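Local coordinates for hypothetical protein yiiX (Escherichia coli, PDB 2IF6) that is of unknown function but, as a member of the permuted papain-like C92 family, probably acts as a hydrolase, at residues A[38-42]-A[43-47]. Residues are numbered along the deposited sequence; the frame is centred on the assembly and turned at random. Where two conformers were deposited one is given.
Sequences VMRNK and KPYVF
Arg-40 and Lys-43 close a β-hairpin with a two-residue type I' loop, Asn-41 and Lys-42, both of positive phi, joining neighbouring strands 33-40 and 43-49 of the antiparallel sheet. Four backbone hydrogen bonds hold it together, two in each of the hydrogen-bonded pairs Arg-40/Lys-43 and Val-38/Tyr-45. Val-38 N to Tyr-45 O, at 2.8 Å, is the straightest (170°), whereas Lys-43 N reaches Arg-40 O at 3.0 Å from above the carbonyl plane. Between these pairs lies the non-hydrogen-bonded pair Met-39/Pro-44, and Met-39 CA makes a CA-H...O contact with Lys-43 O at 3.4 Å.

Apolar contact on the face of Met-39 and Pro-44 comes from a thioether chain folded back at both its second and third torsions, which sets Met-39 CE over the proline ring, 3.6 Å from Pro-44 CB. Pro-5 touches both residues.

On the other face, the Arg-40 side chain passes over one face of the Tyr-45 ring. Its CD makes a CH-pi contact 4.0 Å from the ring centroid, and the guanidinium beyond it forms a cation-pi pair while standing nearly upright on the ring, the planes 80° apart. Arg-40 NH1 comes nearest, 3.6 Å from Tyr-45 CE1 and offset toward the rim; Tyr-55 of strand 53-57 provides a second cation-pi partner.

At the turn, a water accepts from Lys-43 NZ (2.9 Å) and donates to Asn-41 O (3.2 Å), linking the ammonium to the turn backbone.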
loop_
_atom_site.group_PDB
_atom_site.type_symbol
_atom_site.label_atom_id
_atom_site.label_comp_id
_atom_site.label_asym_id
_atom_site.label_seq_id
_atom_site.Cartn_x
_atom_site.Cartn_y
_atom_site.Cartn_z
ATOM N N VAL A 38 11.080 -1.192 -6.514
ATOM C CA VAL A 38 11.545 -1.114 -7.913
ATOM C C VAL A 38 13.078 -0.962 -7.860
ATOM O O VAL A 38 13.597 -0.023 -7.218
ATOM C CB VAL A 38 10.893 0.018 -8.729
ATOM C CG1 VAL A 38 11.499 0.085 -10.140
ATOM C CG2 VAL A 38 9.416 -0.204 -8.851
ATOM N N MET A 39 13.786 -1.915 -8.466
ATOM C CA MET A 39 15.236 -1.834 -8.611
ATOM C C MET A 39 15.558 -0.914 -9.783
ATOM O O MET A 39 15.152 -1.148 -10.924
ATOM C CB MET A 39 15.884 -3.222 -8.759
ATOM C CG MET A 39 15.428 -4.232 -7.712
ATOM S SD MET A 39 15.567 -3.707 -5.969
ATOM C CE MET A 39 17.321 -3.710 -5.802
ATOM N N ARG A 40 16.233 0.186 -9.485
ATOM C CA ARG A 40 16.611 1.148 -10.517
ATOM C C ARG A 40 18.125 1.191 -10.548
ATOM O O ARG A 40 18.763 1.481 -9.538
ATOM C CB ARG A 40 16.040 2.516 -10.210
ATOM C CG ARG A 40 14.522 2.546 -10.053
ATOM C CD ARG A 40 14.118 3.912 -9.501
ATOM N NE ARG A 40 14.078 4.965 -10.511
ATOM C CZ ARG A 40 14.208 6.267 -10.240
ATOM N NH1 ARG A 40 14.411 6.687 -8.991
ATOM N NH2 ARG A 40 14.144 7.160 -11.200
ATOM N N ASN A 41 18.712 0.819 -11.683
ATOM C CA ASN A 41 20.171 0.618 -11.763
ATOM C C ASN A 41 20.664 -0.251 -10.608
ATOM O O ASN A 41 21.687 0.029 -9.984
ATOM C CB ASN A 41 20.905 1.973 -11.817
ATOM C CG ASN A 41 22.359 1.862 -12.279
ATOM O OD1 ASN A 41 22.977 2.870 -12.622
ATOM N ND2 ASN A 41 22.922 0.655 -12.256
ATOM N N LYS A 42 19.909 -1.315 -10.308
ATOM C CA LYS A 42 20.270 -2.321 -9.306
ATOM C C LYS A 42 20.234 -1.807 -7.850
ATOM O O LYS A 42 20.756 -2.461 -6.951
ATOM C CB LYS A 42 21.645 -2.976 -9.587
ATOM C CG LYS A 42 21.855 -3.473 -11.022
ATOM C CD LYS A 42 21.298 -4.851 -11.211
ATOM C CE LYS A 42 21.323 -5.240 -12.700
ATOM N NZ LYS A 42 20.563 -6.489 -12.878
ATOM N N LYS A 43 19.605 -0.655 -7.644
ATOM C CA LYS A 43 19.494 -0.061 -6.336
ATOM C C LYS A 43 18.027 -0.078 -5.957
ATOM O O LYS A 43 17.182 0.232 -6.799
ATOM C CB LYS A 43 19.952 1.398 -6.392
ATOM C CG LYS A 43 21.447 1.565 -6.773
ATOM C CD LYS A 43 21.722 3.043 -7.009
ATOM C CE LYS A 43 23.201 3.308 -7.193
ATOM N NZ LYS A 43 23.814 2.311 -8.128
ATOM N N PRO A 44 17.725 -0.438 -4.699
ATOM C CA PRO A 44 16.323 -0.545 -4.282
ATOM C C PRO A 44 15.638 0.788 -3.930
ATOM O O PRO A 44 16.100 1.549 -3.052
ATOM C CB PRO A 44 16.384 -1.471 -3.076
ATOM C CG PRO A 44 17.724 -1.248 -2.498
ATOM C CD PRO A 44 18.650 -0.845 -3.620
ATOM N N TYR A 45 14.545 1.044 -4.637
ATOM C CA TYR A 45 13.683 2.160 -4.350
ATOM C C TYR A 45 12.312 1.611 -3.997
ATOM O O TYR A 45 11.961 0.515 -4.434
ATOM C CB TYR A 45 13.570 3.083 -5.564
ATOM C CG TYR A 45 14.857 3.868 -5.839
ATOM C CD1 TYR A 45 14.910 5.256 -5.644
ATOM C CD2 TYR A 45 16.010 3.223 -6.300
ATOM C CE1 TYR A 45 16.074 5.970 -5.893
ATOM C CE2 TYR A 45 17.218 3.942 -6.539
ATOM C CZ TYR A 45 17.216 5.313 -6.349
ATOM O OH TYR A 45 18.366 6.034 -6.578
ATOM N N VAL A 46 11.536 2.385 -3.246
ATOM C CA VAL A 46 10.156 2.044 -2.945
ATOM C C VAL A 46 9.240 3.004 -3.732
ATOM O O VAL A 46 9.245 4.238 -3.505
ATOM C CB VAL A 46 9.848 2.081 -1.402
ATOM C CG1 VAL A 46 8.350 1.786 -1.140
ATOM C CG2 VAL A 46 10.753 1.102 -0.645
ATOM N N PHE A 47 8.468 2.430 -4.663
ATOM C CA PHE A 47 7.433 3.153 -5.410
ATOM C C PHE A 47 6.222 3.259 -4.493
ATOM O O PHE A 47 5.692 2.220 -4.062
ATOM C CB PHE A 47 7.060 2.287 -6.631
ATOM C CG PHE A 47 5.849 2.750 -7.393
ATOM C CD1 PHE A 47 5.962 3.766 -8.350
ATOM C CD2 PHE A 47 4.596 2.129 -7.204
ATOM C CE1 PHE A 47 4.864 4.189 -9.120
ATOM C CE2 PHE A 47 3.462 2.562 -7.970
ATOM C CZ PHE A 47 3.611 3.594 -8.930
HETATM O O HOH W 1 24.343 -0.516 -8.337
#